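Local coordinates for vascular protein tyrosine phosphatase 1 (PDB 3I36) that probably removes phosphate from phosphotyrosine residues of target proteins, this chain being the catalytic domain of a transmembrane receptor-type tyrosine phosphatase, at residues I140-K145 and E155-S160; P180-R185 and T217-N222; P199-H204 and R228-Q233. All coordinates share one frame; numbering follows the deposited sequence.

The three contacts illustrate how side chains hold loops and helices to one mixed sheet. Contact 1 fastens a loop to strand 139-142, contact 2 sets the start of helix 218-231 against the start of strand 182-191, and contact 3 packs the far part of the same helix on strand 196-205. Their centres lie 13 to 14 Å apart, and strands 139-142, 196-205 and 182-191 are consecutive in the sheet. Along the chain contact 1 closes first, whereas contacts 2 and 3 alternate their segments and so interlock. I140 O approaches F203 N at 2.7 Å, probably as a hydrogen bond. Loop and helix thus cover three neighbouring strands of the catalytic domain, contact 1 nearest its probable nucleophile.

Contact 1: I140-K145 and E155-S160; sequences IVMLTK and EEYWPS
M142 meets Y157 and W158 in a pair of Met-aromatic contacts. Its chain runs out fully extended from strand 139-142, CG anti to the backbone N (chi1 173°), which carries the sulfur to the two rings. SD lies 3.5 Å from W158 CZ3 and approaches the six-membered ring obliquely, 53° off its normal, while the methyl CE reaches W158 CZ3 at 3.7 Å. Toward Y157 the approach is again oblique, with SD 3.9 Å from CE2. The rings also pack on each other, W158 CE3 sitting over the centre of the Y157 ring, 3.5 Å above its plane.

Apolar contact is supplied by I140, which faces Y157 from the opposite direction, its CD1 4.1 Å from Y157 CE1. The other branch, I140 CG2, packs against the hydroxyl oxygen, 3.3 Å from Y157 OH.

In the phosphatase fold, strand 139-142 runs parallel to strand 240-243, which leads into the phosphate-binding loop with its probable nucleophile C244; the side chains of M142 and C244 are about 7 Å apart.

Polar interactions centre on the buried hydroxyl of Y157, which is hydrogen-bonded to H243 NE2 and Q202 NE2, on the strands flanking 139-142. A phenylalanine in place of Y157 would probably leave H243 and Q202 without the oxygen they share. The backbone of Y157 is held too, its O bonded to W129 NE1.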
loop_
_atom_site.group_PDB
_atom_site.type_symbol
_atom_site.label_atom_id
_atom_site.label_comp_id
_atom_site.label_asym_id
_atom_site.label_seq_id
_atom_site.Cartn_x
_atom_site.Cartn_y
_atom_site.Cartn_z
ATOM N N ILE A 140 -8.496 1.535 4.423
ATOM C CA ILE A 140 -7.869 1.777 3.140
ATOM C C ILE A 140 -6.882 2.883 3.370
ATOM O O ILE A 140 -7.201 3.882 4.002
ATOM C CB ILE A 140 -8.880 2.243 2.086
ATOM C CG1 ILE A 140 -9.768 1.067 1.655
ATOM C CG2 ILE A 140 -8.154 2.845 0.880
ATOM C CD1 ILE A 140 -10.893 1.487 0.698
ATOM N N VAL A 141 -5.677 2.700 2.852
ATOM C CA VAL A 141 -4.694 3.755 2.889
ATOM C C VAL A 141 -4.482 4.182 1.465
ATOM O O VAL A 141 -4.057 3.388 0.627
ATOM C CB VAL A 141 -3.376 3.265 3.478
ATOM C CG1 VAL A 141 -2.319 4.373 3.405
ATOM C CG2 VAL A 141 -3.591 2.834 4.915
ATOM N N MET A 142 -4.788 5.438 1.191
ATOM C CA MET A 142 -4.702 5.961 -0.149
ATOM C C MET A 142 -3.599 6.989 -0.182
ATOM O O MET A 142 -3.621 7.965 0.575
ATOM C CB MET A 142 -6.015 6.614 -0.533
ATOM C CG MET A 142 -5.938 7.333 -1.847
ATOM S SD MET A 142 -7.578 7.784 -2.422
ATOM C CE MET A 142 -7.134 8.581 -3.970
ATOM N N LEU A 143 -2.630 6.779 -1.060
ATOM C CA LEU A 143 -1.413 7.577 -0.994
ATOM C C LEU A 143 -1.222 8.407 -2.232
ATOM O O LEU A 143 -0.101 8.656 -2.669
ATOM C CB LEU A 143 -0.205 6.674 -0.778
ATOM C CG LEU A 143 -0.283 5.857 0.512
ATOM C CD1 LEU A 143 0.651 4.668 0.433
ATOM C CD2 LEU A 143 0.051 6.737 1.709
ATOM N N THR A 144 -2.333 8.841 -2.799
ATOM C CA THR A 144 -2.284 9.646 -3.991
ATOM C C THR A 144 -3.478 10.569 -3.992
ATOM O O THR A 144 -4.497 10.282 -3.366
ATOM C CB THR A 144 -2.331 8.764 -5.259
ATOM O OG1 THR A 144 -2.176 9.590 -6.410
ATOM C CG2 THR A 144 -3.647 8.024 -5.348
ATOM N N LYS A 145 -3.348 11.697 -4.674
ATOM C CA LYS A 145 -4.529 12.431 -5.044
ATOM C C LYS A 145 -5.063 11.694 -6.249
ATOM O O LYS A 145 -4.310 10.993 -6.925
ATOM C CB LYS A 145 -4.173 13.856 -5.442
ATOM C CG LYS A 145 -3.543 14.675 -4.333
ATOM C CD LYS A 145 -3.470 16.141 -4.760
ATOM C CE LYS A 145 -2.737 16.981 -3.741
ATOM N NZ LYS A 145 -1.335 16.524 -3.545
ATOM N N GLU A 155 -9.353 6.761 -9.602
ATOM C CA GLU A 155 -10.741 7.195 -9.599
ATOM C C GLU A 155 -11.135 7.617 -8.196
ATOM O O GLU A 155 -10.605 7.107 -7.224
ATOM C CB GLU A 155 -11.679 6.090 -10.095
ATOM C CG GLU A 155 -11.521 5.835 -11.573
ATOM C CD GLU A 155 -11.714 7.105 -12.373
ATOM O OE1 GLU A 155 -12.813 7.684 -12.293
ATOM O OE2 GLU A 155 -10.767 7.529 -13.069
ATOM N N GLU A 156 -12.063 8.561 -8.096
ATOM C CA GLU A 156 -12.635 8.864 -6.802
ATOM C C GLU A 156 -13.646 7.767 -6.550
ATOM O O GLU A 156 -14.822 7.876 -6.924
ATOM C CB GLU A 156 -13.294 10.231 -6.794
ATOM C CG GLU A 156 -13.960 10.540 -5.463
ATOM C CD GLU A 156 -14.172 12.020 -5.265
ATOM O OE1 GLU A 156 -14.806 12.399 -4.267
ATOM O OE2 GLU A 156 -13.692 12.803 -6.107
ATOM N N TYR A 157 -13.174 6.690 -5.944
ATOM C CA TYR A 157 -13.938 5.449 -5.898
ATOM C C TYR A 157 -14.839 5.400 -4.693
ATOM O O TYR A 157 -15.539 4.420 -4.486
ATOM C CB TYR A 157 -12.991 4.258 -5.841
ATOM C CG TYR A 157 -12.002 4.352 -4.711
ATOM C CD1 TYR A 157 -12.353 3.990 -3.416
ATOM C CD2 TYR A 157 -10.720 4.841 -4.936
ATOM C CE1 TYR A 157 -11.427 4.094 -2.372
ATOM C CE2 TYR A 157 -9.798 4.938 -3.919
ATOM C CZ TYR A 157 -10.157 4.563 -2.639
ATOM O OH TYR A 157 -9.229 4.671 -1.637
ATOM N N TRP A 158 -14.799 6.452 -3.888
ATOM C CA TRP A 158 -15.561 6.463 -2.652
ATOM C C TRP A 158 -16.690 7.475 -2.739
ATOM O O TRP A 158 -16.578 8.480 -3.450
ATOM C CB TRP A 158 -14.650 6.792 -1.474
ATOM C CG TRP A 158 -14.060 8.160 -1.543
ATOM C CD1 TRP A 158 -14.561 9.298 -0.984
ATOM C CD2 TRP A 158 -12.847 8.540 -2.209
ATOM N NE1 TRP A 158 -13.732 10.360 -1.253
ATOM C CE2 TRP A 158 -12.676 9.921 -2.009
ATOM C CE3 TRP A 158 -11.890 7.839 -2.959
ATOM C CZ2 TRP A 158 -11.589 10.623 -2.532
ATOM C CZ3 TRP A 158 -10.808 8.532 -3.466
ATOM C CH2 TRP A 158 -10.665 9.909 -3.254
ATOM N N PRO A 159 -17.781 7.217 -2.006
ATOM C CA PRO A 159 -18.936 8.116 -2.068
ATOM C C PRO A 159 -18.815 9.253 -1.070
ATOM O O PRO A 159 -17.928 9.257 -0.213
ATOM C CB PRO A 159 -20.099 7.209 -1.660
ATOM C CG PRO A 159 -19.469 6.193 -0.744
ATOM C CD PRO A 159 -18.030 6.033 -1.164
ATOM N N SER A 160 -19.718 10.216 -1.199
ATOM C CA SER A 160 -19.951 11.205 -0.161
ATOM C C SER A 160 -20.945 10.600 0.819
ATOM O O SER A 160 -21.130 9.376 0.861
ATOM C CB SER A 160 -20.556 12.466 -0.768
ATOM O OG SER A 160 -21.838 12.189 -1.312
#

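Contact 2: P180-R185 and T217-N222; sequences PEWTIR and TDLLIN
W182 points its indole at the first turn of helix 218-231, and the outer rim of the six-membered ring makes the touch. CZ3 comes within 3.2 Å of L219 O and CH2 within 3.6 Å of the same oxygen, an oblique approach that is close packing of ring carbon against a helix carbonyl. The side chain of L219 adds its own carbons, with CB 4.1 Å from W182 CZ3. Further along the helix, N222 CB makes a longer approach to W182 CH2, less certain because N222 has a second conformer. The indole reaches out this way because CG sits between the backbone N and the carbonyl carbon (chi1 52°).

This is strand-to-helix packing at the entrance to strand 182-191, where the sheet of the phosphatase domain meets the helix that follows the WPD loop. E181 O accepts a hydrogen bond from OG of S207, the residue just before W208 of the WPD loop, which also holds D210, a probable substrate-binding residue.

E181 covers the indole from another direction, its CB 3.3 Å above one face and offset toward the rim. Its chain bends at chi2 (74°), and the side chain crosses that of L219 at a slant, E181 CG lying 3.8 Å from L219 CD2. That same methyl also reaches W182 CZ3, so L219 is set against both residues. Beyond these segments F223 brings its ring against W182 with the planes about 55° apart, and F205 on strand 196-205 packs against the indole.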
loop_
_atom_site.group_PDB
_atom_site.type_symbol
_atom_site.label_atom_id
_atom_site.label_comp_id
_atom_site.label_asym_id
_atom_site.label_seq_id
_atom_site.Cartn_x
_atom_site.Cartn_y
_atom_site.Cartn_z
ATOM N N PRO A 180 -4.656 19.547 5.964
ATOM C CA PRO A 180 -3.871 19.758 4.743
ATOM C C PRO A 180 -3.083 18.506 4.378
ATOM O O PRO A 180 -2.933 18.189 3.200
ATOM C CB PRO A 180 -2.922 20.894 5.134
ATOM C CG PRO A 180 -3.648 21.630 6.233
ATOM C CD PRO A 180 -4.377 20.558 7.000
ATOM N N GLU A 181 -2.615 17.788 5.393
ATOM C CA GLU A 181 -1.706 16.656 5.205
ATOM C C GLU A 181 -2.434 15.412 4.725
ATOM O O GLU A 181 -1.920 14.656 3.907
ATOM C CB GLU A 181 -0.983 16.343 6.518
ATOM C CG GLU A 181 -0.030 17.442 6.969
ATOM C CD GLU A 181 -0.750 18.668 7.520
ATOM O OE1 GLU A 181 -1.920 18.531 7.951
ATOM O OE2 GLU A 181 -0.140 19.761 7.533
ATOM N N TRP A 182 -3.627 15.196 5.263
ATOM C CA TRP A 182 -4.424 14.042 4.889
ATOM C C TRP A 182 -5.874 14.224 5.272
ATOM O O TRP A 182 -6.231 15.057 6.116
ATOM C CB TRP A 182 -3.893 12.762 5.540
ATOM C CG TRP A 182 -3.708 12.856 7.028
ATOM C CD1 TRP A 182 -4.684 12.843 7.990
ATOM C CD2 TRP A 182 -2.464 12.960 7.721
ATOM N NE1 TRP A 182 -4.116 12.933 9.240
ATOM C CE2 TRP A 182 -2.754 13.001 9.101
ATOM C CE3 TRP A 182 -1.130 13.010 7.304
ATOM C CZ2 TRP A 182 -1.753 13.093 10.073
ATOM C CZ3 TRP A 182 -0.139 13.109 8.271
ATOM C CH2 TRP A 182 -0.460 13.150 9.640
ATOM N N THR A 183 -6.708 13.423 4.632
ATOM C CA THR A 183 -8.123 13.412 4.906
ATOM C C THR A 183 -8.476 12.021 5.359
ATOM O O THR A 183 -7.992 11.038 4.811
ATOM C CB THR A 183 -8.907 13.758 3.643
ATOM O OG1 THR A 183 -8.627 15.115 3.298
ATOM C CG2 THR A 183 -10.416 13.554 3.854
ATOM N N ILE A 184 -9.307 11.944 6.382
ATOM C CA ILE A 184 -9.737 10.669 6.879
ATOM C C ILE A 184 -11.229 10.589 6.681
ATOM O O ILE A 184 -11.976 11.508 7.052
ATOM C CB ILE A 184 -9.357 10.492 8.358
ATOM C CG1 ILE A 184 -7.826 10.510 8.489
ATOM C CG2 ILE A 184 -9.923 9.185 8.894
ATOM C CD1 ILE A 184 -7.328 10.540 9.914
ATOM N N ARG A 185 -11.662 9.506 6.049
ATOM C CA ARG A 185 -13.070 9.345 5.742
ATOM C C ARG A 185 -13.543 8.051 6.350
ATOM O O ARG A 185 -12.876 7.024 6.255
ATOM C CB ARG A 185 -13.283 9.339 4.232
ATOM C CG ARG A 185 -12.662 10.552 3.546
ATOM C CD ARG A 185 -13.112 10.657 2.092
ATOM N NE ARG A 185 -12.523 11.831 1.472
ATOM C CZ ARG A 185 -11.342 11.836 0.866
ATOM N NH1 ARG A 185 -10.638 10.713 0.768
ATOM N NH2 ARG A 185 -10.871 12.959 0.340
ATOM N N THR A 217 9.905 12.961 7.079
ATOM C CA THR A 217 9.320 11.641 7.250
ATOM C C THR A 217 8.247 11.658 8.325
ATOM O O THR A 217 7.443 10.744 8.407
ATOM C CB THR A 217 10.385 10.617 7.657
ATOM O OG1 THR A 217 10.960 11.020 8.901
ATOM C CG2 THR A 217 11.486 10.530 6.600
ATOM N N ASP A 218 8.234 12.695 9.156
ATOM C CA ASP A 218 7.370 12.678 10.328
ATOM C C ASP A 218 5.888 12.583 9.976
ATOM O O ASP A 218 5.142 11.867 10.637
ATOM C CB ASP A 218 7.646 13.873 11.258
ATOM C CG ASP A 218 7.701 15.190 10.520
ATOM O OD1 ASP A 218 7.352 15.231 9.323
ATOM O OD2 ASP A 218 8.097 16.197 11.148
ATOM N N LEU A 219 5.465 13.283 8.932
ATOM C CA LEU A 219 4.049 13.311 8.604
ATOM C C LEU A 219 3.581 11.942 8.140
ATOM O O LEU A 219 2.537 11.454 8.579
ATOM C CB LEU A 219 3.742 14.365 7.547
ATOM C CG LEU A 219 3.847 15.780 8.123
ATOM C CD1 LEU A 219 3.810 16.822 7.021
ATOM C CD2 LEU A 219 2.719 15.996 9.121
ATOM N N LEU A 220 4.346 11.315 7.252
ATOM C CA LEU A 220 3.954 10.004 6.789
ATOM C C LEU A 220 3.999 9.012 7.944
ATOM O O LEU A 220 3.157 8.117 8.041
ATOM C CB LEU A 220 4.845 9.541 5.648
ATOM C CG LEU A 220 4.411 8.253 4.953
ATOM C CD1 LEU A 220 3.034 8.421 4.320
ATOM C CD2 LEU A 220 5.427 7.893 3.905
ATOM N N ILE A 221 4.987 9.165 8.818
ATOM C CA ILE A 221 5.100 8.275 9.968
ATOM C C ILE A 221 3.931 8.484 10.932
ATOM O O ILE A 221 3.347 7.521 11.419
ATOM C CB ILE A 221 6.443 8.445 10.687
ATOM C CG1 ILE A 221 7.573 7.865 9.832
ATOM C CG2 ILE A 221 6.400 7.787 12.064
ATOM C CD1 ILE A 221 8.963 8.370 10.209
ATOM N N ASN A 222 3.580 9.741 11.199
ATOM C CA ASN A 222 2.422 10.040 12.027
ATOM C C ASN A 222 1.135 9.517 11.400
ATOM O O ASN A 222 0.240 9.041 12.093
ATOM C CB ASN A 222 2.322 11.545 12.274
ATOM C CG ASN A 222 3.470 12.071 13.110
ATOM O OD1 ASN A 222 4.105 11.324 13.858
ATOM N ND2 ASN A 222 3.741 13.367 12.991
#

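Contact 3: P199-H204 and R228-Q233; sequences PLRQFH and RDYMKQ
The hydroxyl of Y230, whose OH packs against R201 and lies 4.1 Å from P199 CB, is hydrogen-bonded to the backbone O of Y138, just ahead of strand 139-142, so the buried polar end of the ring is satisfied at the border of two strands. The ring gets there because CG stands anti to the backbone N and points the side chain from the helix at the sheet.

One face of this ring receives both principal partners from the strand. R201 CB sits over it as a CH-pi contact, 3.7 Å from the centroid and only 20° off the normal. The arginine chain then runs on along the ring and bends at chi3 (-57°), which brings the guanidinium along the CD1 and CE1 side, inclined rather than flat against the ring: NH1 is 3.4 Å from Y230 CD1, and that carbon lies over a face of the guanidinium, near its rim. The charge has its mate elsewhere, in a salt bridge from NE to D186 on the adjacent strand, and this is likely to hold the group in place against the ring.

F203 approaches from the Y230 backbone end. It turns an edge toward the tyrosine face in an offset edge-to-face pair, centroids 5.7 Å apart and planes at 62°, while its CZ rests 3.5 Å from Y230 CB. R201 CG in turn covers a face of the phenylalanine, so the aliphatic part of the arginine lies against both aromatic rings.

Helix 218-231 thus lies on the sheet as the helix of a beta-alpha-beta crossover, leading from strand 196-205 to the parallel strand 240-243 with strand 139-142 between them, an element of the alpha/beta core of tyrosine phosphatases.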
loop_
_atom_site.group_PDB
_atom_site.type_symbol
_atom_site.label_atom_id
_atom_site.label_comp_id
_atom_site.label_asym_id
_atom_site.label_seq_id
_atom_site.Cartn_x
_atom_site.Cartn_y
_atom_site.Cartn_z
ATOM N N PRO A 199 -17.746 -1.009 9.237
ATOM C CA PRO A 199 -17.127 0.278 8.959
ATOM C C PRO A 199 -15.923 0.093 8.071
ATOM O O PRO A 199 -15.335 -0.987 7.964
ATOM C CB PRO A 199 -16.653 0.753 10.345
ATOM C CG PRO A 199 -17.341 -0.124 11.329
ATOM C CD PRO A 199 -17.509 -1.432 10.627
ATOM N N LEU A 200 -15.553 1.178 7.426
ATOM C CA LEU A 200 -14.292 1.224 6.743
ATOM C C LEU A 200 -13.817 2.631 6.934
ATOM O O LEU A 200 -14.599 3.575 6.844
ATOM C CB LEU A 200 -14.452 0.887 5.256
ATOM C CG LEU A 200 -13.123 0.962 4.496
ATOM C CD1 LEU A 200 -13.006 -0.141 3.446
ATOM C CD2 LEU A 200 -12.936 2.337 3.869
ATOM N N ARG A 201 -12.543 2.764 7.264
ATOM C CA ARG A 201 -11.946 4.071 7.340
ATOM C C ARG A 201 -10.912 4.157 6.245
ATOM O O ARG A 201 -10.122 3.235 6.037
ATOM C CB ARG A 201 -11.271 4.282 8.706
ATOM C CG ARG A 201 -10.457 5.571 8.761
ATOM C CD ARG A 201 -10.247 6.008 10.186
ATOM N NE ARG A 201 -11.516 6.185 10.874
ATOM C CZ ARG A 201 -11.624 6.364 12.184
ATOM N NH1 ARG A 201 -10.528 6.392 12.937
ATOM N NH2 ARG A 201 -12.821 6.508 12.739
ATOM N N GLN A 202 -10.916 5.283 5.556
ATOM C CA GLN A 202 -10.002 5.513 4.484
ATOM C C GLN A 202 -9.078 6.619 4.925
ATOM O O GLN A 202 -9.521 7.719 5.260
ATOM C CB GLN A 202 -10.750 5.973 3.239
ATOM C CG GLN A 202 -9.837 6.266 2.070
ATOM C CD GLN A 202 -10.525 7.183 1.076
ATOM O OE1 GLN A 202 -11.277 8.069 1.473
ATOM N NE2 GLN A 202 -10.279 6.971 -0.210
ATOM N N PHE A 203 -7.795 6.309 4.937
ATOM C CA PHE A 203 -6.775 7.276 5.291
ATOM C C PHE A 203 -6.217 7.798 4.000
ATOM O O PHE A 203 -5.480 7.107 3.302
ATOM C CB PHE A 203 -5.698 6.600 6.121
ATOM C CG PHE A 203 -6.226 6.004 7.394
ATOM C CD1 PHE A 203 -6.183 6.718 8.584
ATOM C CD2 PHE A 203 -6.813 4.756 7.390
ATOM C CE1 PHE A 203 -6.679 6.171 9.753
ATOM C CE2 PHE A 203 -7.314 4.207 8.548
ATOM C CZ PHE A 203 -7.242 4.913 9.735
ATOM N N HIS A 204 -6.603 9.017 3.670
ATOM C CA HIS A 204 -6.204 9.602 2.416
ATOM C C HIS A 204 -5.056 10.565 2.642
ATOM O O HIS A 204 -5.253 11.692 3.087
ATOM C CB HIS A 204 -7.375 10.322 1.759
ATOM C CG HIS A 204 -7.106 10.699 0.340
ATOM N ND1 HIS A 204 -8.074 11.202 -0.498
ATOM C CD2 HIS A 204 -5.975 10.606 -0.399
ATOM C CE1 HIS A 204 -7.545 11.433 -1.688
ATOM N NE2 HIS A 204 -6.275 11.069 -1.656
ATOM N N ARG A 228 -2.463 2.751 12.195
ATOM C CA ARG A 228 -2.237 1.691 13.167
ATOM C C ARG A 228 -3.138 1.837 14.389
ATOM O O ARG A 228 -3.643 0.850 14.938
ATOM C CB ARG A 228 -0.759 1.665 13.560
ATOM C CG ARG A 228 0.086 0.877 12.553
ATOM C CD ARG A 228 -0.484 -0.513 12.487
ATOM N NE ARG A 228 0.034 -1.320 11.391
ATOM C CZ ARG A 228 -0.519 -2.466 11.015
ATOM N NH1 ARG A 228 -1.597 -2.901 11.652
ATOM N NH2 ARG A 228 -0.013 -3.169 10.008
ATOM N N ASP A 229 -3.341 3.075 14.816
ATOM C CA ASP A 229 -4.213 3.324 15.947
ATOM C C ASP A 229 -5.595 2.757 15.659
ATOM O O ASP A 229 -6.204 2.072 16.490
ATOM C CB ASP A 229 -4.304 4.817 16.219
ATOM C CG ASP A 229 -5.037 5.116 17.508
ATOM O OD1 ASP A 229 -4.481 4.819 18.585
ATOM O OD2 ASP A 229 -6.167 5.632 17.434
ATOM N N TYR A 230 -6.090 3.041 14.463
ATOM C CA TYR A 230 -7.377 2.518 14.042
ATOM C C TYR A 230 -7.356 0.998 13.913
ATOM O O TYR A 230 -8.282 0.327 14.355
ATOM C CB TYR A 230 -7.791 3.149 12.717
ATOM C CG TYR A 230 -9.059 2.592 12.130
ATOM C CD1 TYR A 230 -10.302 2.967 12.625
ATOM C CD2 TYR A 230 -9.017 1.728 11.039
ATOM C CE1 TYR A 230 -11.470 2.468 12.069
ATOM C CE2 TYR A 230 -10.175 1.230 10.476
ATOM C CZ TYR A 230 -11.395 1.600 10.991
ATOM O OH TYR A 230 -12.544 1.093 10.421
ATOM N N MET A 231 -6.303 0.460 13.303
ATOM C CA MET A 231 -6.202 -0.985 13.098
ATOM C C MET A 231 -6.295 -1.770 14.395
ATOM O O MET A 231 -6.637 -2.945 14.383
ATOM C CB MET A 231 -4.915 -1.335 12.354
ATOM C CG MET A 231 -4.950 -0.902 10.905
ATOM S SD MET A 231 -6.405 -1.546 10.053
ATOM C CE MET A 231 -6.111 -3.306 10.121
ATOM N N LYS A 232 -5.968 -1.131 15.513
ATOM C CA LYS A 232 -6.048 -1.816 16.803
ATOM C C LYS A 232 -7.495 -2.171 17.138
ATOM O O LYS A 232 -7.764 -3.037 17.970
ATOM C CB LYS A 232 -5.449 -0.944 17.899
ATOM C CG LYS A 232 -3.933 -0.821 17.830
ATOM C CD LYS A 232 -3.456 0.116 18.926
ATOM C CE LYS A 232 -1.945 0.269 18.922
ATOM N NZ LYS A 232 -1.563 1.301 19.925
ATOM N N GLN A 233 -8.419 -1.509 16.456
ATOM C CA GLN A 233 -9.843 -1.648 16.739
ATOM C C GLN A 233 -10.505 -2.653 15.812
ATOM O O GLN A 233 -11.685 -2.931 15.935
ATOM C CB GLN A 233 -10.519 -0.297 16.542
ATOM C CG GLN A 233 -9.880 0.792 17.382
ATOM C CD GLN A 233 -10.510 2.145 17.144
ATOM O OE1 GLN A 233 -11.552 2.248 16.503
ATOM N NE2 GLN A 233 -9.874 3.193 17.647
#